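Local coordinates for intimin adherence protein (Escherichia coli O157:H7, PDB 3NCX), which probably mediates attachment of the bacterium to host cells by binding the translocated receptor Tir through its C-terminal lectin-like region, at residues G45-A59 / N70-D83. The protein carries 1 engineered substitution. Residues are numbered along the deposited sequence; the frame is centred on the assembly and turned at random.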
ATOM      1  N   GLY A  45     -24.804  -5.939  14.252  1.00 36.81           N
ATOM      2  CA  GLY A  45     -25.802  -5.958  13.200  1.00 34.81           C
ATOM      3  C   GLY A  45     -26.246  -7.372  12.882  1.00 33.75           C
ATOM      4  O   GLY A  45     -26.165  -8.257  13.734  1.00 35.42           O
ATOM      5  N   ASP A  46     -26.710  -7.591  11.656  1.00 29.92           N
ATOM      6  CA  ASP A  46     -27.178  -8.912  11.249  1.00 33.37           C
ATOM      7  C   ASP A  46     -26.132  -9.675  10.442  1.00 35.87           C
ATOM      8  O   ASP A  46     -26.466 -10.570   9.665  1.00 42.34           O
ATOM      9  CB  ASP A  46     -28.489  -8.812  10.465  1.00 35.05           C
ATOM     10  CG  ASP A  46     -28.394  -7.870   9.284  1.00 31.91           C
ATOM     11  OD1 ASP A  46     -27.281  -7.685   8.751  1.00 32.46           O
ATOM     12  OD2 ASP A  46     -29.438  -7.315   8.890  1.00 40.69           O
ATOM     13  N   GLY A  47     -24.868  -9.310  10.626  1.00 33.98           N
ATOM     14  CA  GLY A  47     -23.766 -10.048  10.036  1.00 36.28           C
ATOM     15  C   GLY A  47     -23.520  -9.801   8.560  1.00 29.99           C
ATOM     16  O   GLY A  47     -22.454 -10.132   8.045  1.00 35.12           O
ATOM     17  N   THR A  48     -24.502  -9.229   7.872  1.00 25.17           N
ATOM     18  CA  THR A  48     -24.353  -8.942   6.449  1.00 28.82           C
ATOM     19  C   THR A  48     -24.049  -7.465   6.229  1.00 28.90           C
ATOM     20  O   THR A  48     -24.810  -6.597   6.653  1.00 30.24           O
ATOM     21  CB  THR A  48     -25.610  -9.335   5.650  1.00 37.96           C
ATOM     22  OG1 THR A  48     -26.718  -8.525   6.063  1.00 39.64           O
ATOM     23  CG2 THR A  48     -25.944 -10.801   5.875  1.00 36.66           C
ATOM     24  N   TYR A  49     -22.936  -7.184   5.560  1.00 26.50           N
ATOM     25  CA  TYR A  49     -22.484  -5.808   5.403  1.00 30.28           C
ATOM     26  C   TYR A  49     -22.273  -5.410   3.946  1.00 27.13           C
ATOM     27  O   TYR A  49     -22.141  -6.263   3.067  1.00 34.51           O
ATOM     28  CB  TYR A  49     -21.193  -5.583   6.192  1.00 27.22           C
ATOM     29  CG  TYR A  49     -21.195  -6.242   7.552  1.00 27.97           C
ATOM     30  CD1 TYR A  49     -21.915  -5.701   8.608  1.00 29.16           C
ATOM     31  CD2 TYR A  49     -20.479  -7.409   7.777  1.00 22.49           C
ATOM     32  CE1 TYR A  49     -21.921  -6.304   9.853  1.00 28.29           C
ATOM     33  CE2 TYR A  49     -20.479  -8.018   9.016  1.00 27.36           C
ATOM     34  CZ  TYR A  49     -21.200  -7.463  10.051  1.00 29.65           C
ATOM     35  OH  TYR A  49     -21.198  -8.068  11.287  1.00 27.44           O
ATOM     36  N   SER A  50     -22.250  -4.104   3.705  1.00 22.98           N
ATOM     37  CA  SER A  50     -21.941  -3.552   2.393  1.00 28.89           C
ATOM     38  C   SER A  50     -21.055  -2.330   2.589  1.00 27.14           C
ATOM     39  O   SER A  50     -21.292  -1.524   3.489  1.00 29.51           O
ATOM     40  CB  SER A  50     -23.222  -3.169   1.650  1.00 26.39           C
ATOM     41  OG  SER A  50     -23.974  -2.221   2.385  1.00 25.24           O
ATOM     42  N   TRP A  51     -20.032  -2.192   1.752  1.00 18.35           N
ATOM     43  CA  TRP A  51     -19.025  -1.159   1.966  1.00 24.30           C
ATOM     44  C   TRP A  51     -19.069  -0.055   0.914  1.00 24.47           C
ATOM     45  O   TRP A  51     -19.506  -0.272  -0.216  1.00 28.26           O
ATOM     46  CB  TRP A  51     -17.632  -1.788   2.037  1.00 23.43           C
ATOM     47  CG  TRP A  51     -17.561  -2.920   3.014  1.00 20.42           C
ATOM     48  CD1 TRP A  51     -17.973  -4.206   2.808  1.00 23.41           C
ATOM     49  CD2 TRP A  51     -17.058  -2.872   4.354  1.00 18.51           C
ATOM     50  NE1 TRP A  51     -17.755  -4.960   3.935  1.00 24.95           N
ATOM     51  CE2 TRP A  51     -17.192  -4.164   4.899  1.00 19.53           C
ATOM     52  CE3 TRP A  51     -16.503  -1.861   5.145  1.00 18.47           C
ATOM     53  CZ2 TRP A  51     -16.794  -4.474   6.197  1.00 16.60           C
ATOM     54  CZ3 TRP A  51     -16.109  -2.169   6.435  1.00 18.80           C
ATOM     55  CH2 TRP A  51     -16.255  -3.464   6.947  1.00 23.11           C
ATOM     56  N   TYR A  52     -18.610   1.132   1.301  1.00 21.41           N
ATOM     57  CA  TYR A  52     -18.674   2.301   0.436  1.00 28.33           C
ATOM     58  C   TYR A  52     -17.495   3.236   0.684  1.00 28.00           C
ATOM     59  O   TYR A  52     -17.091   3.450   1.827  1.00 29.72           O
ATOM     60  CB  TYR A  52     -19.991   3.047   0.663  1.00 22.79           C
ATOM     61  CG  TYR A  52     -20.057   4.410   0.011  1.00 29.49           C
ATOM     62  CD1 TYR A  52     -20.509   4.558  -1.293  1.00 30.30           C
ATOM     63  CD2 TYR A  52     -19.677   5.553   0.706  1.00 30.86           C
ATOM     64  CE1 TYR A  52     -20.576   5.804  -1.890  1.00 37.34           C
ATOM     65  CE2 TYR A  52     -19.739   6.802   0.118  1.00 28.51           C
ATOM     66  CZ  TYR A  52     -20.190   6.922  -1.180  1.00 36.87           C
ATOM     67  OH  TYR A  52     -20.255   8.163  -1.770  1.00 31.98           O
ATOM     68  N   SER A  53     -16.950   3.794  -0.392  1.00 23.24           N
ATOM     69  CA  SER A  53     -15.850   4.744  -0.286  1.00 26.16           C
ATOM     70  C   SER A  53     -16.316   6.143  -0.661  1.00 27.69           C
ATOM     71  O   SER A  53     -16.952   6.336  -1.696  1.00 38.22           O
ATOM     72  CB  SER A  53     -14.686   4.323  -1.183  1.00 35.42           C
ATOM     73  OG  SER A  53     -13.654   5.294  -1.162  1.00 33.86           O
ATOM     74  N   GLU A  54     -15.999   7.120   0.181  1.00 28.71           N
ATOM     75  CA  GLU A  54     -16.408   8.495  -0.077  1.00 32.32           C
ATOM     76  C   GLU A  54     -15.454   9.191  -1.038  1.00 37.54           C
ATOM     77  O   GLU A  54     -15.638  10.362  -1.369  1.00 41.27           O
ATOM     78  CB  GLU A  54     -16.519   9.282   1.228  1.00 29.50           C
ATOM     79  CG  GLU A  54     -17.538   8.711   2.200  1.00 31.44           C
ATOM     80  CD  GLU A  54     -18.078   9.755   3.155  1.00 43.34           C
ATOM     81  OE1 GLU A  54     -18.122  10.943   2.770  1.00 54.32           O
ATOM     82  OE2 GLU A  54     -18.457   9.390   4.287  1.00 39.77           O
ATOM     83  N   ASN A  55     -14.435   8.461  -1.483  1.00 30.70           N
ATOM     84  CA  ASN A  55     -13.472   8.995  -2.436  1.00 32.95           C
ATOM     85  C   ASN A  55     -12.584   7.898  -3.013  1.00 38.42           C
ATOM     86  O   ASN A  55     -11.612   7.475  -2.384  1.00 39.27           O
ATOM     87  CB  ASN A  55     -12.615  10.085  -1.785  1.00 32.85           C
ATOM     88  CG  ASN A  55     -11.920  10.966  -2.806  1.00 39.62           C
ATOM     89  OD1 ASN A  55     -11.693  10.557  -3.944  1.00 38.14           O
ATOM     90  ND2 ASN A  55     -11.582  12.186  -2.403  1.00 32.52           N
ATOM     91  N   THR A  56     -12.927   7.441  -4.214  1.00 32.81           N
ATOM     92  CA  THR A  56     -12.189   6.371  -4.876  1.00 34.04           C
ATOM     93  C   THR A  56     -10.774   6.806  -5.249  1.00 30.52           C
ATOM     94  O   THR A  56      -9.857   5.986  -5.306  1.00 28.81           O
ATOM     95  CB  THR A  56     -12.921   5.888  -6.144  1.00 36.90           C
ATOM     96  OG1 THR A  56     -14.243   5.457  -5.801  1.00 33.23           O
ATOM     97  CG2 THR A  56     -12.166   4.734  -6.790  1.00 38.79           C
ATOM     98  N   SER A  57     -10.605   8.099  -5.503  1.00 28.96           N
ATOM     99  CA  SER A  57      -9.300   8.646  -5.848  1.00 29.49           C
ATOM    100  C   SER A  57      -8.262   8.279  -4.796  1.00 31.45           C
ATOM    101  O   SER A  57      -7.083   8.106  -5.104  1.00 28.01           O
ATOM    102  CB  SER A  57      -9.375  10.167  -5.996  1.00 36.16           C
ATOM    103  OG  SER A  57      -8.081  10.737  -6.097  1.00 28.05           O
ATOM    104  N   ILE A  58      -8.709   8.164  -3.550  1.00 32.69           N
ATOM    105  CA  ILE A  58      -7.809   7.843  -2.449  1.00 32.22           C
ATOM    106  C   ILE A  58      -7.801   6.350  -2.133  1.00 27.05           C
ATOM    107  O   ILE A  58      -6.740   5.761  -1.930  1.00 23.26           O
ATOM    108  CB  ILE A  58      -8.156   8.651  -1.184  1.00 35.34           C
ATOM    109  CG1 ILE A  58      -7.923  10.141  -1.441  1.00 33.27           C
ATOM    110  CG2 ILE A  58      -7.323   8.179   0.000  1.00 28.80           C
ATOM    111  CD1 ILE A  58      -8.161  11.016  -0.235  1.00 32.73           C
ATOM    112  N   ALA A  59      -8.981   5.739  -2.105  1.00 25.58           N
ATOM    113  CA  ALA A  59      -9.082   4.318  -1.794  1.00 27.98           C
ATOM    114  C   ALA A  59     -10.380   3.693  -2.297  1.00 26.84           C
ATOM    115  O   ALA A  59     -11.391   4.376  -2.452  1.00 29.52           O
ATOM    116  CB  ALA A  59      -8.929   4.093  -0.294  1.00 28.30           C
ATOM    117  N   ASN A  70      -5.350   3.735  -3.382  1.00 25.89           N
ATOM    118  CA  ASN A  70      -5.174   4.206  -4.749  1.00 19.70           C
ATOM    119  C   ASN A  70      -4.442   5.540  -4.835  1.00 22.30           C
ATOM    120  O   ASN A  70      -3.781   5.830  -5.833  1.00 21.65           O
ATOM    121  CB  ASN A  70      -6.528   4.307  -5.456  1.00 17.29           C
ATOM    122  CG  ASN A  70      -7.249   2.973  -5.538  1.00 23.04           C
ATOM    123  OD1 ASN A  70      -6.628   1.926  -5.733  1.00 19.20           O
ATOM    124  ND2 ASN A  70      -8.569   3.004  -5.388  1.00 25.35           N
ATOM    125  N   GLY A  71      -4.559   6.350  -3.789  1.00 21.78           N
ATOM    126  CA  GLY A  71      -3.963   7.672  -3.800  1.00 21.50           C
ATOM    127  C   GLY A  71      -3.654   8.228  -2.425  1.00 21.53           C
ATOM    128  O   GLY A  71      -4.316   7.897  -1.442  1.00 19.09           O
ATOM    129  N   LYS A  72      -2.640   9.085  -2.365  1.00 20.19           N
ATOM    130  CA  LYS A  72      -2.230   9.721  -1.123  1.00 22.88           C
ATOM    131  C   LYS A  72      -3.308  10.686  -0.638  1.00 26.01           C
ATOM    132  O   LYS A  72      -3.642  11.651  -1.325  1.00 27.91           O
ATOM    133  CB  LYS A  72      -0.913  10.470  -1.334  1.00 24.43           C
ATOM    134  CG  LYS A  72      -0.247  10.974  -0.062  1.00 19.22           C
ATOM    135  CD  LYS A  72       0.921  11.893  -0.400  1.00 18.31           C
ATOM    136  CE  LYS A  72       1.860  12.074   0.779  1.00 18.76           C
ATOM    137  NZ  LYS A  72       1.180  12.675   1.955  1.00 20.55           N
ATOM    138  N   GLY A  73      -3.851  10.421   0.547  1.00 27.38           N
ATOM    139  CA  GLY A  73      -4.865  11.284   1.126  1.00 24.13           C
ATOM    140  C   GLY A  73      -5.721  10.593   2.171  1.00 27.08           C
ATOM    141  O   GLY A  73      -5.578   9.395   2.411  1.00 28.34           O
ATOM    142  N   SER A  74      -6.615  11.357   2.793  1.00 27.68           N
ATOM    143  CA  SER A  74      -7.514  10.822   3.809  1.00 23.48           C
ATOM    144  C   SER A  74      -8.906  10.598   3.232  1.00 28.65           C
ATOM    145  O   SER A  74      -9.427  11.443   2.503  1.00 31.61           O
ATOM    146  CB  SER A  74      -7.600  11.773   5.005  1.00 21.24           C
ATOM    147  OG  SER A  74      -6.313  12.116   5.486  1.00 28.42           O
ATOM    148  N   VAL A  75      -9.510   9.462   3.564  1.00 24.30           N
ATOM    149  CA  VAL A  75     -10.833   9.128   3.051  1.00 24.71           C
ATOM    150  C   VAL A  75     -11.655   8.361   4.082  1.00 28.04           C
ATOM    151  O   VAL A  75     -11.104   7.686   4.953  1.00 20.17           O
ATOM    152  CB  VAL A  75     -10.737   8.297   1.756  1.00 32.56           C
ATOM    153  CG1 VAL A  75     -10.137   6.930   2.051  1.00 30.20           C
ATOM    154  CG2 VAL A  75     -12.106   8.154   1.106  1.00 28.62           C
ATOM    155  N   VAL A  76     -12.976   8.470   3.978  1.00 26.50           N
ATOM    156  CA  VAL A  76     -13.876   7.771   4.887  1.00 22.75           C
ATOM    157  C   VAL A  76     -14.482   6.536   4.232  1.00 25.46           C
ATOM    158  O   VAL A  76     -14.951   6.590   3.094  1.00 28.36           O
ATOM    159  CB  VAL A  76     -15.013   8.688   5.377  1.00 28.77           C
ATOM    160  CG1 VAL A  76     -16.117   7.868   6.032  1.00 23.46           C
ATOM    161  CG2 VAL A  76     -14.472   9.737   6.337  1.00 18.74           C
ATOM    162  N   ILE A  77     -14.465   5.424   4.961  1.00 24.77           N
ATOM    163  CA  ILE A  77     -15.075   4.186   4.500  1.00 23.44           C
ATOM    164  C   ILE A  77     -16.266   3.836   5.382  1.00 26.61           C
ATOM    165  O   ILE A  77     -16.163   3.849   6.608  1.00 22.73           O
ATOM    166  CB  ILE A  77     -14.073   3.023   4.524  1.00 21.72           C
ATOM    167  CG1 ILE A  77     -12.868   3.353   3.640  1.00 23.66           C
ATOM    168  CG2 ILE A  77     -14.743   1.727   4.081  1.00 13.47           C
ATOM    169  CD1 ILE A  77     -11.788   2.300   3.664  1.00 28.57           C
ATOM    170  N   LYS A  78     -17.396   3.528   4.755  1.00 30.59           N
ATOM    171  CA  LYS A  78     -18.614   3.221   5.498  1.00 25.37           C
ATOM    172  C   LYS A  78     -19.065   1.775   5.320  1.00 25.44           C
ATOM    173  O   LYS A  78     -19.066   1.241   4.210  1.00 22.26           O
ATOM    174  CB  LYS A  78     -19.743   4.176   5.100  1.00 26.77           C
ATOM    175  CG  LYS A  78     -19.560   5.601   5.600  1.00 24.57           C
ATOM    176  CD  LYS A  78     -20.760   6.467   5.250  1.00 21.92           C
ATOM    177  CE  LYS A  78     -20.607   7.869   5.813  1.00 27.67           C
ATOM    178  NZ  LYS A  78     -21.699   8.776   5.370  1.00 27.45           N
ATOM    179  N   ALA A  79     -19.446   1.149   6.428  1.00 25.33           N
ATOM    180  CA  ALA A  79     -19.993  -0.199   6.401  1.00 24.11           C
ATOM    181  C   ALA A  79     -21.463  -0.163   6.805  1.00 31.48           C
ATOM    182  O   ALA A  79     -21.818   0.410   7.835  1.00 31.42           O
ATOM    183  CB  ALA A  79     -19.209  -1.111   7.328  1.00 20.28           C
ATOM    184  N   THR A  80     -22.316  -0.773   5.989  1.00 33.04           N
ATOM    185  CA  THR A  80     -23.747  -0.795   6.259  1.00 26.78           C
ATOM    186  C   THR A  80     -24.256  -2.218   6.453  1.00 27.80           C
ATOM    187  O   THR A  80     -24.251  -3.024   5.523  1.00 33.65           O
ATOM    188  CB  THR A  80     -24.551  -0.117   5.133  1.00 25.81           C
ATOM    189  OG1 THR A  80     -24.274   1.288   5.128  1.00 28.84           O
ATOM    190  CG2 THR A  80     -26.040  -0.329   5.338  1.00 27.51           C
ATOM    191  N   SER A  81     -24.692  -2.518   7.672  1.00 31.54           N
ATOM    192  CA  SER A  81     -25.247  -3.827   7.988  1.00 28.69           C
ATOM    193  C   SER A  81     -26.633  -3.977   7.375  1.00 31.83           C
ATOM    194  O   SER A  81     -27.242  -2.994   6.947  1.00 28.83           O
ATOM    195  CB  SER A  81     -25.315  -4.025   9.503  1.00 30.35           C
ATOM    196  OG  SER A  81     -26.024  -2.965  10.122  1.00 27.67           O
ATOM    197  N   GLY A  82     -27.128  -5.209   7.336  1.00 27.30           N
ATOM    198  CA  GLY A  82     -28.417  -5.491   6.735  1.00 31.66           C
ATOM    199  C   GLY A  82     -29.568  -4.849   7.484  1.00 36.16           C
ATOM    200  O   GLY A  82     -30.623  -4.582   6.908  1.00 45.28           O
ATOM    201  N   ASP A  83     -29.364  -4.600   8.772  1.00 33.43           N
ATOM    202  CA  ASP A  83     -30.411  -4.036   9.616  1.00 30.52           C
ATOM    203  C   ASP A  83     -30.377  -2.509   9.634  1.00 33.98           C
ATOM    204  O   ASP A  83     -30.787  -1.883  10.611  1.00 32.95           O
ATOM    205  CB  ASP A  83     -30.305  -4.590  11.036  1.00 34.51           C
ATOM    206  CG  ASP A  83     -28.913  -4.447  11.609  1.00 37.31           C
ATOM    207  OD1 ASP A  83     -28.677  -3.478  12.360  1.00 43.70           O
ATOM    208  OD2 ASP A  83     -28.056  -5.300  11.302  1.00 35.53           O
TER
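Ala79 packs against one face of the indole of Trp51: its CB sits 3.7 Å from the centroid of the Trp51 six-membered ring and 23° off the ring normal, a CH-pi contact. Ile77 CG2 instead meets the ring at its edge, near its plane. Trp51 CG stands anti to its carbonyl carbon (chi1 -51°), which carries the indole over Ala79; Leu40 and Ala42 of strand 37-43 also pack on it, so this face of the sheet turns into the Ig-like domain. Strands 49-53 and 75-81 run antiparallel (157°). Within the hydrogen-bonded pair Tyr52-Lys78, Lys78 N bonds to Tyr52 O at 2.9 Å. Just past the end of strand 49-53, Glu54 lies alongside Val76, pointing the same way. The extended Lys78 chain, on the face with Tyr52, runs at a slant across Glu54 and brings NZ to Glu54 OE2 in a 3.5 Å salt bridge. Beyond the strands, Asn70 ND2 donates in its amide plane to Thr56 O (3.2 Å), while Asn70 N and Gly71 N both grip Ile58 O from one face of its carbonyl plane. Ile58 CG2 reaches Val75 CG1 at 3.7 Å. The chemistry is thus two-sided: Trp51 ties edge strand 49-53 to the domain interior, whereas the outward side of the strand end carries the Glu54-Lys78 pair, probably weakened by solvent.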